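Long-range contacts in hypothetical protein Atu1540 (Agrobacterium tumefaciens str. C58, PDB 2HWJ), which is of unknown function but belongs to a putative ParB-like nuclease family, so a role in acting on nucleic acid is possible though unproven: residues D15-T20 with D61-I66; L31-W36 with L75-V80; R137-A142 with D180-A185. All blocks are in the same frame, centred on the assembly; numbering follows the deposited sequence.

Contact 1: D15-T20 with D61-I66; sequences DKLRPT and DRAYLI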
loop_
_atom_site.group_PDB
_atom_site.type_symbol
_atom_site.label_atom_id
_atom_site.label_comp_id
_atom_site.label_asym_id
_atom_site.label_seq_id
_atom_site.Cartn_x
_atom_site.Cartn_y
_atom_site.Cartn_z
ATOM N N ASP A 15 25.770 -9.670 -16.772
ATOM C CA ASP A 15 25.339 -10.342 -17.978
ATOM C C ASP A 15 24.405 -11.545 -17.615
ATOM O O ASP A 15 24.011 -12.295 -18.446
ATOM C CB ASP A 15 26.563 -10.732 -18.820
ATOM C CG ASP A 15 27.341 -11.845 -18.192
ATOM O OD1 ASP A 15 26.699 -12.697 -17.555
ATOM O OD2 ASP A 15 28.597 -11.911 -18.310
ATOM N N LYS A 16 24.120 -11.761 -16.344
ATOM C CA LYS A 16 23.364 -12.938 -15.965
ATOM C C LYS A 16 21.993 -12.558 -15.409
ATOM O O LYS A 16 21.186 -13.417 -15.277
ATOM C CB LYS A 16 24.142 -13.796 -14.955
ATOM C CG LYS A 16 25.327 -14.497 -15.561
ATOM C CD LYS A 16 25.120 -16.015 -15.741
ATOM C CE LYS A 16 26.247 -16.673 -16.584
ATOM N NZ LYS A 16 26.090 -16.308 -18.085
ATOM N N LEU A 17 21.741 -11.269 -15.115
ATOM C CA LEU A 17 20.448 -10.824 -14.641
ATOM C C LEU A 17 19.411 -10.866 -15.676
ATOM O O LEU A 17 19.599 -10.421 -16.792
ATOM C CB LEU A 17 20.453 -9.405 -14.161
ATOM C CG LEU A 17 20.990 -9.224 -12.771
ATOM C CD1 LEU A 17 21.508 -7.781 -12.639
ATOM C CD2 LEU A 17 19.876 -9.510 -11.818
ATOM N N ARG A 18 18.258 -11.331 -15.285
ATOM C CA ARG A 18 17.203 -11.387 -16.209
ATOM C C ARG A 18 16.293 -10.176 -16.003
ATOM O O ARG A 18 15.717 -10.032 -14.973
ATOM C CB ARG A 18 16.497 -12.717 -16.023
ATOM C CG ARG A 18 17.333 -13.823 -16.562
ATOM C CD ARG A 18 16.810 -14.342 -17.862
ATOM N NE ARG A 18 17.030 -15.791 -17.866
ATOM C CZ ARG A 18 17.871 -16.459 -18.666
ATOM N NH1 ARG A 18 18.531 -15.846 -19.658
ATOM N NH2 ARG A 18 18.009 -17.781 -18.515
ATOM N N PRO A 19 16.164 -9.312 -17.002
ATOM C CA PRO A 19 15.307 -8.135 -16.989
ATOM C C PRO A 19 13.849 -8.441 -16.619
ATOM O O PRO A 19 13.443 -9.588 -16.775
ATOM C CB PRO A 19 15.308 -7.676 -18.461
ATOM C CG PRO A 19 16.525 -8.191 -19.021
ATOM C CD PRO A 19 16.926 -9.443 -18.252
ATOM N N THR A 20 13.041 -7.429 -16.218
ATOM C CA THR A 20 11.647 -7.721 -16.102
ATOM C C THR A 20 10.810 -6.700 -16.808
ATOM O O THR A 20 9.607 -6.556 -16.561
ATOM C CB THR A 20 11.210 -7.991 -14.564
ATOM O OG1 THR A 20 11.410 -6.831 -13.776
ATOM C CG2 THR A 20 11.957 -9.200 -13.901
ATOM N N ASP A 61 18.418 -21.448 -11.802
ATOM C CA ASP A 61 18.756 -20.589 -10.669
ATOM C C ASP A 61 18.624 -19.053 -10.788
ATOM O O ASP A 61 19.098 -18.277 -9.976
ATOM C CB ASP A 61 19.881 -21.171 -9.829
ATOM C CG ASP A 61 19.340 -22.188 -8.848
ATOM O OD1 ASP A 61 19.869 -23.336 -8.884
ATOM O OD2 ASP A 61 18.322 -21.845 -8.113
ATOM N N ARG A 62 17.840 -18.642 -11.754
ATOM C CA ARG A 62 18.069 -17.394 -12.325
ATOM C C ARG A 62 17.579 -16.278 -11.391
ATOM O O ARG A 62 16.633 -16.429 -10.629
ATOM C CB ARG A 62 17.512 -17.429 -13.765
ATOM C CG ARG A 62 18.257 -18.429 -14.742
ATOM C CD ARG A 62 19.764 -18.085 -14.746
ATOM N NE ARG A 62 20.407 -18.097 -16.061
ATOM C CZ ARG A 62 20.597 -17.042 -16.890
ATOM N NH1 ARG A 62 20.194 -15.803 -16.619
ATOM N NH2 ARG A 62 21.218 -17.254 -18.050
ATOM N N ALA A 63 18.291 -15.173 -11.387
ATOM C CA ALA A 63 17.890 -13.969 -10.677
ATOM C C ALA A 63 17.213 -12.949 -11.611
ATOM O O ALA A 63 17.814 -12.567 -12.643
ATOM C CB ALA A 63 19.093 -13.355 -10.081
ATOM N N TYR A 64 16.018 -12.476 -11.233
ATOM C CA TYR A 64 15.293 -11.438 -12.024
ATOM C C TYR A 64 15.368 -10.081 -11.405
ATOM O O TYR A 64 15.013 -9.949 -10.243
ATOM C CB TYR A 64 13.795 -11.827 -12.181
ATOM C CG TYR A 64 13.701 -13.006 -13.072
ATOM C CD1 TYR A 64 14.176 -14.263 -12.614
ATOM C CD2 TYR A 64 13.321 -12.859 -14.431
ATOM C CE1 TYR A 64 14.195 -15.394 -13.467
ATOM C CE2 TYR A 64 13.310 -13.969 -15.283
ATOM C CZ TYR A 64 13.744 -15.232 -14.769
ATOM O OH TYR A 64 13.775 -16.338 -15.535
ATOM N N LEU A 65 15.829 -9.098 -12.144
ATOM C CA LEU A 65 16.063 -7.713 -11.664
ATOM C C LEU A 65 14.717 -7.064 -11.509
ATOM O O LEU A 65 13.900 -7.119 -12.423
ATOM C CB LEU A 65 16.789 -6.909 -12.754
ATOM C CG LEU A 65 17.023 -5.451 -12.414
ATOM C CD1 LEU A 65 17.855 -5.286 -11.117
ATOM C CD2 LEU A 65 17.679 -4.681 -13.564
ATOM N N ILE A 66 14.489 -6.398 -10.389
ATOM C CA ILE A 66 13.128 -5.901 -10.068
ATOM C C ILE A 66 13.042 -4.378 -10.154
ATOM O O ILE A 66 11.986 -3.779 -10.356
ATOM C CB ILE A 66 12.692 -6.466 -8.673
ATOM C CG1 ILE A 66 12.063 -7.790 -8.926
ATOM C CG2 ILE A 66 11.686 -5.639 -7.964
ATOM C CD1 ILE A 66 11.508 -7.765 -10.266
#
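T20 OG1 lies 2.8 Å from L65 O, a spacing suited to a hydrogen bond; L108 O is a second candidate acceptor, so the proton is not assigned. A chi1 of 63° sets OG1 between the backbone N and the carbonyl carbon, while CG2 meets the Y64 ring at its edge, in plane. The backbones join through R18 alone. R18 N donates to A63 O at 3.0 Å, with an N-H...O angle of 170°. R18 O in turn accepts L65 N, also at 3.0 Å, and this pairing of one residue with the two that flank Y64 is the pattern of a parallel bridge. Outward, the R18 guanidinium lies flat on that of R62, centres 3.3 Å apart and planes at 13°. The two like charges would be expected to repel, which solvent could screen at this partly exposed site. Nearer the backbone, R18 CB makes a CH-pi contact over one face of Y64, 3.7 Å from the ring centroid. L17 CD2 rests 4.1 Å from L65 CB, both residues being buried. Strand 63-65 is one of the two outermost strands of the mixed sheet: Y64 pairs with V56 of strand 52-57, and the 15-20 loop adds its single bridge. V55 supports L17 and A63, helix 69-77 packs V72 against L65, and M103 of helix 96-105 reaches T20 and Y64.

Contact 2: L31-W36 with L75-V80; sequences LKRKEW and LSKEGV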
loop_
_atom_site.group_PDB
_atom_site.type_symbol
_atom_site.label_atom_id
_atom_site.label_comp_id
_atom_site.label_asym_id
_atom_site.label_seq_id
_atom_site.Cartn_x
_atom_site.Cartn_y
_atom_site.Cartn_z
ATOM N N LEU A 31 22.702 9.743 -19.005
ATOM C CA LEU A 31 22.963 10.572 -17.808
ATOM C C LEU A 31 23.594 9.741 -16.685
ATOM O O LEU A 31 24.692 10.074 -16.243
ATOM C CB LEU A 31 21.735 11.347 -17.330
ATOM C CG LEU A 31 21.321 12.404 -18.378
ATOM C CD1 LEU A 31 20.079 13.154 -17.900
ATOM C CD2 LEU A 31 22.466 13.387 -18.798
ATOM N N LYS A 32 22.951 8.633 -16.262
ATOM C CA LYS A 32 23.610 7.730 -15.304
ATOM C C LYS A 32 25.043 7.414 -15.738
ATOM O O LYS A 32 25.951 7.616 -14.943
ATOM C CB LYS A 32 22.793 6.498 -14.999
ATOM C CG LYS A 32 21.731 6.696 -13.899
ATOM C CD LYS A 32 20.562 5.796 -14.252
ATOM C CE LYS A 32 19.484 5.674 -13.202
ATOM N NZ LYS A 32 19.378 6.808 -12.251
ATOM N N ARG A 33 25.281 7.006 -16.987
ATOM C CA ARG A 33 26.629 6.692 -17.367
ATOM C C ARG A 33 27.600 7.889 -17.190
ATOM O O ARG A 33 28.794 7.686 -16.937
ATOM C CB ARG A 33 26.682 6.333 -18.817
ATOM C CG ARG A 33 25.804 5.255 -19.327
ATOM C CD ARG A 33 26.744 4.481 -20.185
ATOM N NE ARG A 33 26.595 4.521 -21.617
ATOM C CZ ARG A 33 27.643 4.348 -22.432
ATOM N NH1 ARG A 33 28.856 4.181 -21.940
ATOM N NH2 ARG A 33 27.502 4.342 -23.737
ATOM N N LYS A 34 27.148 9.137 -17.393
ATOM C CA LYS A 34 28.060 10.270 -17.159
ATOM C C LYS A 34 28.400 10.314 -15.704
ATOM O O LYS A 34 29.573 10.354 -15.379
ATOM C CB LYS A 34 27.512 11.658 -17.568
ATOM C CG LYS A 34 27.834 12.179 -19.009
ATOM C CD LYS A 34 29.228 12.832 -19.262
ATOM C CE LYS A 34 29.352 14.297 -18.774
ATOM N NZ LYS A 34 28.069 15.068 -18.730
ATOM N N GLU A 35 27.375 10.308 -14.846
ATOM C CA GLU A 35 27.576 10.518 -13.402
ATOM C C GLU A 35 28.682 9.556 -12.978
ATOM O O GLU A 35 29.705 9.973 -12.414
ATOM C CB GLU A 35 26.279 10.317 -12.558
ATOM C CG GLU A 35 25.477 11.617 -12.085
ATOM C CD GLU A 35 24.184 11.296 -11.161
ATOM O OE1 GLU A 35 24.212 11.630 -9.945
ATOM O OE2 GLU A 35 23.142 10.690 -11.615
ATOM N N TRP A 36 28.470 8.283 -13.324
ATOM C CA TRP A 36 29.365 7.211 -12.986
ATOM C C TRP A 36 30.729 7.381 -13.621
ATOM O O TRP A 36 31.726 7.172 -12.961
ATOM C CB TRP A 36 28.767 5.878 -13.408
ATOM C CG TRP A 36 29.780 4.765 -13.399
ATOM C CD1 TRP A 36 30.597 4.407 -14.427
ATOM C CD2 TRP A 36 30.092 3.882 -12.310
ATOM N NE1 TRP A 36 31.402 3.366 -14.054
ATOM C CE2 TRP A 36 31.111 3.015 -12.760
ATOM C CE3 TRP A 36 29.625 3.757 -10.991
ATOM C CZ2 TRP A 36 31.690 2.015 -11.936
ATOM C CZ3 TRP A 36 30.195 2.750 -10.145
ATOM C CH2 TRP A 36 31.215 1.887 -10.636
ATOM N N LEU A 75 25.477 0.658 -16.061
ATOM C CA LEU A 75 26.710 0.085 -15.504
ATOM C C LEU A 75 27.230 -0.930 -16.522
ATOM O O LEU A 75 28.428 -1.028 -16.799
ATOM C CB LEU A 75 26.444 -0.585 -14.163
ATOM C CG LEU A 75 26.633 -0.011 -12.755
ATOM C CD1 LEU A 75 26.791 1.415 -12.662
ATOM C CD2 LEU A 75 25.498 -0.429 -11.853
ATOM N N SER A 76 26.307 -1.631 -17.140
ATOM C CA SER A 76 26.704 -2.603 -18.114
ATOM C C SER A 76 27.427 -1.955 -19.299
ATOM O O SER A 76 28.551 -2.365 -19.659
ATOM C CB SER A 76 25.502 -3.315 -18.609
ATOM O OG SER A 76 26.005 -4.077 -19.648
ATOM N N LYS A 77 26.807 -0.916 -19.871
ATOM C CA LYS A 77 27.488 -0.121 -20.865
ATOM C C LYS A 77 28.829 0.478 -20.371
ATOM O O LYS A 77 29.727 0.707 -21.182
ATOM C CB LYS A 77 26.581 0.949 -21.446
ATOM C CG LYS A 77 25.432 0.397 -22.241
ATOM C CD LYS A 77 24.747 1.565 -23.041
ATOM C CE LYS A 77 23.585 1.144 -23.981
ATOM N NZ LYS A 77 23.219 2.283 -24.905
ATOM N N GLU A 78 29.015 0.697 -19.067
ATOM C CA GLU A 78 30.328 1.230 -18.629
ATOM C C GLU A 78 31.384 0.167 -18.461
ATOM O O GLU A 78 32.477 0.460 -18.004
ATOM C CB GLU A 78 30.220 2.019 -17.318
ATOM C CG GLU A 78 29.845 3.470 -17.487
ATOM C CD GLU A 78 30.685 4.216 -18.572
ATOM O OE1 GLU A 78 30.060 4.697 -19.568
ATOM O OE2 GLU A 78 31.946 4.331 -18.426
ATOM N N GLY A 79 31.048 -1.073 -18.804
ATOM C CA GLY A 79 31.981 -2.193 -18.636
ATOM C C GLY A 79 31.998 -2.794 -17.217
ATOM O O GLY A 79 32.886 -3.560 -16.886
ATOM N N VAL A 80 31.021 -2.477 -16.371
ATOM C CA VAL A 80 31.056 -2.988 -15.048
ATOM C C VAL A 80 30.510 -4.400 -15.140
ATOM O O VAL A 80 29.482 -4.563 -15.734
ATOM C CB VAL A 80 30.158 -2.183 -14.138
ATOM C CG1 VAL A 80 30.088 -2.873 -12.819
ATOM C CG2 VAL A 80 30.693 -0.803 -13.951
#
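R33 and E78 bring the backbones closest, with CA atoms 6.7 Å apart, where helix 26-37 passes the C-terminal end of helix 69-77. That end is a Schellman motif: V80 N bonds to L75 O, G79 N bonds to S76 O, and G79 has a positive phi of 83°. The turn places E78 and V80 so that from each the first side-chain bond heads for the first helix. The polar half of the contact is the salt bridge from R33 NH1 to E78 OE1, a hydrogen bond of 2.7 Å. OE1 is met on its anti side, 33° out of the carboxylate plane, whereas it lies close to the plane of the guanidinium. OE1 also pairs with R37, and R33 NE with E30, so this is one link in a small network of alternating charges that may help balance the buildup of positive groups. K77 crosses R33 at about a right angle; K77 CB lies over one guanidinium face, offset toward the rim, 3.6 Å from R33 NE. Further along, the K77 chain extends away to a cation-pi contact with F26. The apolar half is carried by W36. Its CG is anti to the backbone N (chi1 166°), on a bond that already heads for the second segment. L75 CD1 sits over one face of the indole, offset toward the rim and 4.0 Å from W36 CE3. E78 slides past the ring in the opposite direction, its CG near CD1, and the carboxylate plane is turned roughly halfway between parallel and perpendicular to the indole. The contact is a surface one, and K32 on the same helix packs on Y5 of a second subunit. At the benzo end of the indole, V80 CG2 approaches W36 CZ2 to 3.6 Å.

Contact 3: R137-A142 with D180-A185; sequences RSLAGA and DALAEA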
loop_
_atom_site.group_PDB
_atom_site.type_symbol
_atom_site.label_atom_id
_atom_site.label_comp_id
_atom_site.label_asym_id
_atom_site.label_seq_id
_atom_site.Cartn_x
_atom_site.Cartn_y
_atom_site.Cartn_z
ATOM N N ARG A 137 9.793 7.348 -22.000
ATOM C CA ARG A 137 10.209 7.058 -20.674
ATOM C C ARG A 137 11.228 8.121 -20.189
ATOM O O ARG A 137 11.184 8.522 -18.991
ATOM C CB ARG A 137 10.739 5.666 -20.597
ATOM C CG ARG A 137 11.259 5.310 -19.262
ATOM C CD ARG A 137 10.192 5.376 -18.252
ATOM N NE ARG A 137 10.714 5.041 -16.952
ATOM C CZ ARG A 137 11.474 5.869 -16.227
ATOM N NH1 ARG A 137 11.794 7.065 -16.709
ATOM N NH2 ARG A 137 11.938 5.493 -15.039
ATOM N N SER A 138 12.120 8.608 -21.080
ATOM C CA SER A 138 13.144 9.581 -20.655
ATOM C C SER A 138 12.514 10.904 -20.388
ATOM O O SER A 138 12.886 11.636 -19.456
ATOM C CB SER A 138 14.149 9.824 -21.723
ATOM O OG SER A 138 14.907 8.687 -21.971
ATOM N N LEU A 139 11.576 11.245 -21.254
ATOM C CA LEU A 139 10.854 12.485 -21.082
ATOM C C LEU A 139 10.120 12.475 -19.738
ATOM O O LEU A 139 10.297 13.406 -18.973
ATOM C CB LEU A 139 9.865 12.709 -22.222
ATOM C CG LEU A 139 9.245 14.110 -22.172
ATOM C CD1 LEU A 139 10.275 15.233 -22.405
ATOM C CD2 LEU A 139 8.092 14.251 -23.095
ATOM N N ALA A 140 9.337 11.414 -19.458
ATOM C CA ALA A 140 8.656 11.287 -18.208
ATOM C C ALA A 140 9.660 11.356 -17.017
ATOM O O ALA A 140 9.393 11.998 -16.012
ATOM C CB ALA A 140 7.826 10.050 -18.185
ATOM N N GLY A 141 10.838 10.768 -17.135
ATOM C CA GLY A 141 11.852 10.884 -16.029
ATOM C C GLY A 141 12.206 12.343 -15.824
ATOM O O GLY A 141 12.191 12.856 -14.688
ATOM N N ALA A 142 12.451 13.053 -16.923
ATOM C CA ALA A 142 13.090 14.343 -16.836
ATOM C C ALA A 142 12.057 15.254 -16.276
ATOM O O ALA A 142 12.395 16.142 -15.479
ATOM C CB ALA A 142 13.493 14.799 -18.157
ATOM N N ASP A 180 12.312 21.551 -25.522
ATOM C CA ASP A 180 10.990 21.968 -25.944
ATOM C C ASP A 180 9.956 20.864 -25.743
ATOM O O ASP A 180 8.786 21.150 -25.520
ATOM C CB ASP A 180 10.975 22.364 -27.402
ATOM C CG ASP A 180 11.856 23.511 -27.678
ATOM O OD1 ASP A 180 12.270 24.191 -26.715
ATOM O OD2 ASP A 180 12.148 23.738 -28.855
ATOM N N ALA A 181 10.351 19.598 -25.850
ATOM C CA ALA A 181 9.386 18.557 -25.526
ATOM C C ALA A 181 9.124 18.571 -24.017
ATOM O O ALA A 181 8.010 18.275 -23.585
ATOM C CB ALA A 181 9.855 17.198 -25.975
ATOM N N LEU A 182 10.135 18.948 -23.238
ATOM C CA LEU A 182 10.042 18.902 -21.809
ATOM C C LEU A 182 9.133 20.036 -21.423
ATOM O O LEU A 182 8.243 19.882 -20.581
ATOM C CB LEU A 182 11.426 19.152 -21.199
ATOM C CG LEU A 182 11.756 18.537 -19.861
ATOM C CD1 LEU A 182 12.867 19.307 -19.167
ATOM C CD2 LEU A 182 10.516 18.408 -18.981
ATOM N N ALA A 183 9.339 21.170 -22.098
ATOM C CA ALA A 183 8.575 22.396 -21.813
ATOM C C ALA A 183 7.092 22.151 -22.064
ATOM O O ALA A 183 6.249 22.597 -21.290
ATOM C CB ALA A 183 9.131 23.655 -22.633
ATOM N N GLU A 184 6.789 21.412 -23.121
ATOM C CA GLU A 184 5.424 21.019 -23.373
ATOM C C GLU A 184 4.861 20.135 -22.282
ATOM O O GLU A 184 3.748 20.386 -21.818
ATOM C CB GLU A 184 5.274 20.365 -24.751
ATOM C CG GLU A 184 4.818 21.409 -25.733
ATOM C CD GLU A 184 3.740 20.931 -26.744
ATOM O OE1 GLU A 184 3.029 19.888 -26.485
ATOM O OE2 GLU A 184 3.600 21.656 -27.797
ATOM N N ALA A 185 5.631 19.128 -21.899
ATOM C CA ALA A 185 5.232 18.177 -20.912
ATOM C C ALA A 185 4.901 18.876 -19.606
ATOM O O ALA A 185 3.917 18.561 -18.872
ATOM C CB ALA A 185 6.375 17.191 -20.669
#
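A181 is the first residue of 180-185 to meet the other helix: A181 CB faces L139 and lies 4.1 Å from L139 CD1. The helix axes approach to 9.9 Å and cross at -63°, so the touching surface is short and one leucine does most of the work. L139 CG is anti to the backbone N (chi1 -171°), and the branch beyond it divides between two parts of the opposing helix. One methyl, L139 CD1, settles against backbone as much as side chain, coming within 3.7 Å of L182 CA. L139 CD1 is farther from L182 CB, 4.3 Å, which shows that the methyl lies against the helix wall beside the L182 side chain. L182 comes next, and L182 CA is also the CA nearest to L139 CA, at 6.5 Å. Its isobutyl end turns toward the following turn of the first helix, where L182 CG is 4.5 Å from A142 CB, a looser apolar touch. A185, one turn beyond A181, closes the sequence: A185 CB receives the other methyl of L139, CD2, at 4.2 Å. No hydrogen bond crosses between the segments, and the three small or branched residues that meet L139 are all apolar. L165 of helix 157-166 and I169 touch both L139 and A185, while L173 and L174 of helix 171-176 pack on A181. F178, at the start of helix 178-189, adds a contact to L139 and to A142. The residues around L139 are thus F178, A181, L182 and A185, spaced i, i+3, i+4 and i+7, the pattern of a knob-into-hole; the steep crossing, however, belongs to globular helix-on-helix packing in this helical part of the chain, not to a coiled coil.

In the fold
From the N terminus, strand 9-13 leads into 15-20, the first half of contact 1, and helix 26-37 then supplies 31-36 of contact 2. The chain returns through strands 52-57 and 63-65, where 61-66 closes contact 1, and runs directly into helix 69-77, whose end closes contact 2. The two closures therefore cross, linking the sheet edge and the neighbouring helices within the ParB-like region, though the nearest atoms of the two contacts remain about 6 Å apart. Contact 3 follows in series, closing a stretch of helices and loops without strands between helices 135-146 and 178-189. Its centre is about 29 Å from that of contact 1, on the opposite side of the chain's centre.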